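Local coordinates for oxidoreductase, zinc-binding dehydrogenase family (Myxococcus xanthus, PDB 5K1S), which probably acts as a zinc-containing medium-chain reductase in the alternative de novo biosynthesis of isovaleryl coenzyme A, at residues G45-R50 with G83-V88. Sequence-based numbering, arbitrary orientation.
Sequences GEVLLR and GEVIEV
A beta bulge interrupts the antiparallel pairing of strands 46-56 and 80-88 in the GroES-like domain, where Leu48 pairs with Glu87 but Leu49 already faces Val85, leaving Ile86 as the extra residue. Leu48 N donates a hydrogen bond to Glu87 O (2.9 Å), while Leu48 O accepts one from Ile86 N at 3.1 Å. Beyond the bulge, Arg50 and Glu84 exchange two backbone hydrogen bonds. The end of the Ile86 side chain leans on strand 46-50, its branches spread: CD1 meets Leu48 CD2 at 3.6 Å, and CG2 rests on Arg50 CB. With chi1 at 64°, CG1 lies between the backbone N and carbonyl carbon, and the extended chi2 (166°) takes CD1 on to Leu48. An alanine in place of Ile86 would probably cost Leu48 CD2 this contact and open a gap beside Arg50 CB. On the face opposite Leu48, Arg50, Glu84 and Glu87, Val47 CG1 reaches Val85 CG2 (3.7 Å). Glu84 OE1 meets the Arg50 guanidinium edge at NH1 in a long salt bridge (3.4 Å), the planes 39° apart; Glu87 OE2 forms another with Arg41. The bulge residue thus keeps its amide bonded and its side chain packed, while Val47, Leu49 and Val85 pack opposite.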
ATOM      1  N   GLY A  45      22.742  24.988  15.525  1.00 47.92           N
ATOM      2  CA  GLY A  45      22.023  24.295  14.476  1.00 47.48           C
ATOM      3  C   GLY A  45      20.714  24.931  14.070  1.00 46.64           C
ATOM      4  O   GLY A  45      19.983  24.344  13.266  1.00 46.44           O
ATOM      5  N   GLU A  46      20.395  26.108  14.593  1.00 55.60           N
ATOM      6  CA  GLU A  46      19.135  26.781  14.309  1.00 53.14           C
ATOM      7  C   GLU A  46      19.381  28.059  13.517  1.00 52.64           C
ATOM      8  O   GLU A  46      20.512  28.523  13.355  1.00 54.04           O
ATOM      9  CB  GLU A  46      18.385  27.092  15.608  1.00 52.38           C
ATOM     10  CG  GLU A  46      17.976  25.859  16.394  1.00 53.59           C
ATOM     11  CD  GLU A  46      17.194  26.200  17.649  1.00 54.04           C
ATOM     12  OE1 GLU A  46      17.353  27.329  18.165  1.00 53.94           O
ATOM     13  OE2 GLU A  46      16.416  25.342  18.118  1.00 54.63           O
ATOM     14  N   VAL A  47      18.283  28.633  13.033  1.00 54.28           N
ATOM     15  CA  VAL A  47      18.309  29.800  12.161  1.00 53.59           C
ATOM     16  C   VAL A  47      17.135  30.695  12.529  1.00 52.40           C
ATOM     17  O   VAL A  47      16.034  30.206  12.803  1.00 51.56           O
ATOM     18  CB  VAL A  47      18.248  29.378  10.677  1.00 53.44           C
ATOM     19  CG1 VAL A  47      17.651  30.473   9.803  1.00 52.82           C
ATOM     20  CG2 VAL A  47      19.637  29.005  10.179  1.00 55.26           C
ATOM     21  N   LEU A  48      17.366  32.006  12.537  1.00 46.85           N
ATOM     22  CA  LEU A  48      16.313  32.984  12.775  1.00 46.16           C
ATOM     23  C   LEU A  48      15.796  33.484  11.433  1.00 46.05           C
ATOM     24  O   LEU A  48      16.570  33.995  10.618  1.00 47.20           O
ATOM     25  CB  LEU A  48      16.820  34.151  13.622  1.00 47.33           C
ATOM     26  CG  LEU A  48      15.808  35.267  13.905  1.00 47.31           C
ATOM     27  CD1 LEU A  48      14.596  34.735  14.659  1.00 46.09           C
ATOM     28  CD2 LEU A  48      16.458  36.398  14.681  1.00 49.02           C
ATOM     29  N   LEU A  49      14.493  33.338  11.210  1.00 50.29           N
ATOM     30  CA  LEU A  49      13.868  33.701   9.949  1.00 50.40           C
ATOM     31  C   LEU A  49      13.045  34.971  10.101  1.00 50.71           C
ATOM     32  O   LEU A  49      12.437  35.220  11.145  1.00 50.24           O
ATOM     33  CB  LEU A  49      12.963  32.577   9.437  1.00 49.51           C
ATOM     34  CG  LEU A  49      13.645  31.365   8.803  1.00 49.77           C
ATOM     35  CD1 LEU A  49      12.612  30.295   8.510  1.00 49.11           C
ATOM     36  CD2 LEU A  49      14.382  31.755   7.529  1.00 51.04           C
ATOM     37  N   ARG A  50      13.035  35.772   9.039  1.00 66.68           N
ATOM     38  CA  ARG A  50      12.176  36.948   8.939  1.00 67.70           C
ATOM     39  C   ARG A  50      11.021  36.556   8.028  1.00 67.39           C
ATOM     40  O   ARG A  50      11.157  36.544   6.802  1.00 68.43           O
ATOM     41  CB  ARG A  50      12.954  38.144   8.403  1.00 69.91           C
ATOM     42  CG  ARG A  50      12.325  39.496   8.701  1.00 71.57           C
ATOM     43  CD  ARG A  50      11.245  39.869   7.703  1.00 72.67           C
ATOM     44  NE  ARG A  50      11.216  41.311   7.465  1.00 75.59           N
ATOM     45  CZ  ARG A  50      11.949  41.940   6.550  1.00 77.67           C
ATOM     46  NH1 ARG A  50      12.781  41.260   5.766  1.00 77.15           N
ATOM     47  NH2 ARG A  50      11.854  43.257   6.415  1.00 80.65           N
ATOM     48  N   GLY A  83      10.523  32.782   4.474  1.00 47.66           N
ATOM     49  CA  GLY A  83      11.146  33.970   5.003  1.00 48.04           C
ATOM     50  C   GLY A  83      12.603  34.087   4.631  1.00 49.52           C
ATOM     51  O   GLY A  83      13.091  33.418   3.720  1.00 50.49           O
ATOM     52  N   GLU A  84      13.298  34.953   5.365  1.00 52.13           N
ATOM     53  CA  GLU A  84      14.668  35.338   5.057  1.00 53.92           C
ATOM     54  C   GLU A  84      15.539  35.121   6.284  1.00 53.11           C
ATOM     55  O   GLU A  84      15.181  35.544   7.387  1.00 51.95           O
ATOM     56  CB  GLU A  84      14.728  36.802   4.614  1.00 55.77           C
ATOM     57  CG  GLU A  84      16.118  37.320   4.304  1.00 57.85           C
ATOM     58  CD  GLU A  84      16.113  38.796   3.955  1.00 59.69           C
ATOM     59  OE1 GLU A  84      15.023  39.407   3.981  1.00 59.35           O
ATOM     60  OE2 GLU A  84      17.199  39.344   3.660  1.00 61.63           O
ATOM     61  N   VAL A  85      16.682  34.470   6.087  1.00 51.02           N
ATOM     62  CA  VAL A  85      17.625  34.226   7.174  1.00 50.57           C
ATOM     63  C   VAL A  85      18.267  35.558   7.550  1.00 51.77           C
ATOM     64  O   VAL A  85      19.025  36.133   6.764  1.00 53.86           O
ATOM     65  CB  VAL A  85      18.682  33.191   6.776  1.00 51.47           C
ATOM     66  CG1 VAL A  85      19.696  32.993   7.899  1.00 51.26           C
ATOM     67  CG2 VAL A  85      18.017  31.873   6.409  1.00 50.37           C
ATOM     68  N   ILE A  86      17.964  36.056   8.753  1.00 46.20           N
ATOM     69  CA  ILE A  86      18.590  37.275   9.257  1.00 46.71           C
ATOM     70  C   ILE A  86      19.655  36.991  10.305  1.00 46.66           C
ATOM     71  O   ILE A  86      20.442  37.895  10.630  1.00 47.29           O
ATOM     72  CB  ILE A  86      17.545  38.249   9.843  1.00 46.09           C
ATOM     73  CG1 ILE A  86      16.847  37.633  11.061  1.00 44.77           C
ATOM     74  CG2 ILE A  86      16.528  38.627   8.774  1.00 46.28           C
ATOM     75  CD1 ILE A  86      16.062  38.635  11.879  1.00 44.27           C
ATOM     76  N   GLU A  87      19.704  35.777  10.847  1.00 47.87           N
ATOM     77  CA  GLU A  87      20.707  35.424  11.838  1.00 47.78           C
ATOM     78  C   GLU A  87      20.853  33.912  11.854  1.00 47.05           C
ATOM     79  O   GLU A  87      19.871  33.187  11.670  1.00 45.75           O
ATOM     80  CB  GLU A  87      20.323  35.937  13.231  1.00 46.53           C
ATOM     81  CG  GLU A  87      21.327  35.596  14.319  1.00 46.50           C
ATOM     82  CD  GLU A  87      20.845  36.007  15.695  1.00 45.27           C
ATOM     83  OE1 GLU A  87      19.722  36.545  15.792  1.00 44.49           O
ATOM     84  OE2 GLU A  87      21.584  35.789  16.677  1.00 45.23           O
ATOM     85  N   VAL A  88      22.079  33.447  12.071  1.00 46.19           N
ATOM     86  CA  VAL A  88      22.377  32.025  12.153  1.00 46.00           C
ATOM     87  C   VAL A  88      23.088  31.760  13.469  1.00 45.73           C
ATOM     88  O   VAL A  88      23.874  32.590  13.939  1.00 46.28           O
ATOM     89  CB  VAL A  88      23.240  31.547  10.965  1.00 47.67           C
ATOM     90  CG1 VAL A  88      22.556  31.871   9.643  1.00 48.20           C
ATOM     91  CG2 VAL A  88      24.629  32.171  11.019  1.00 49.73           C
TER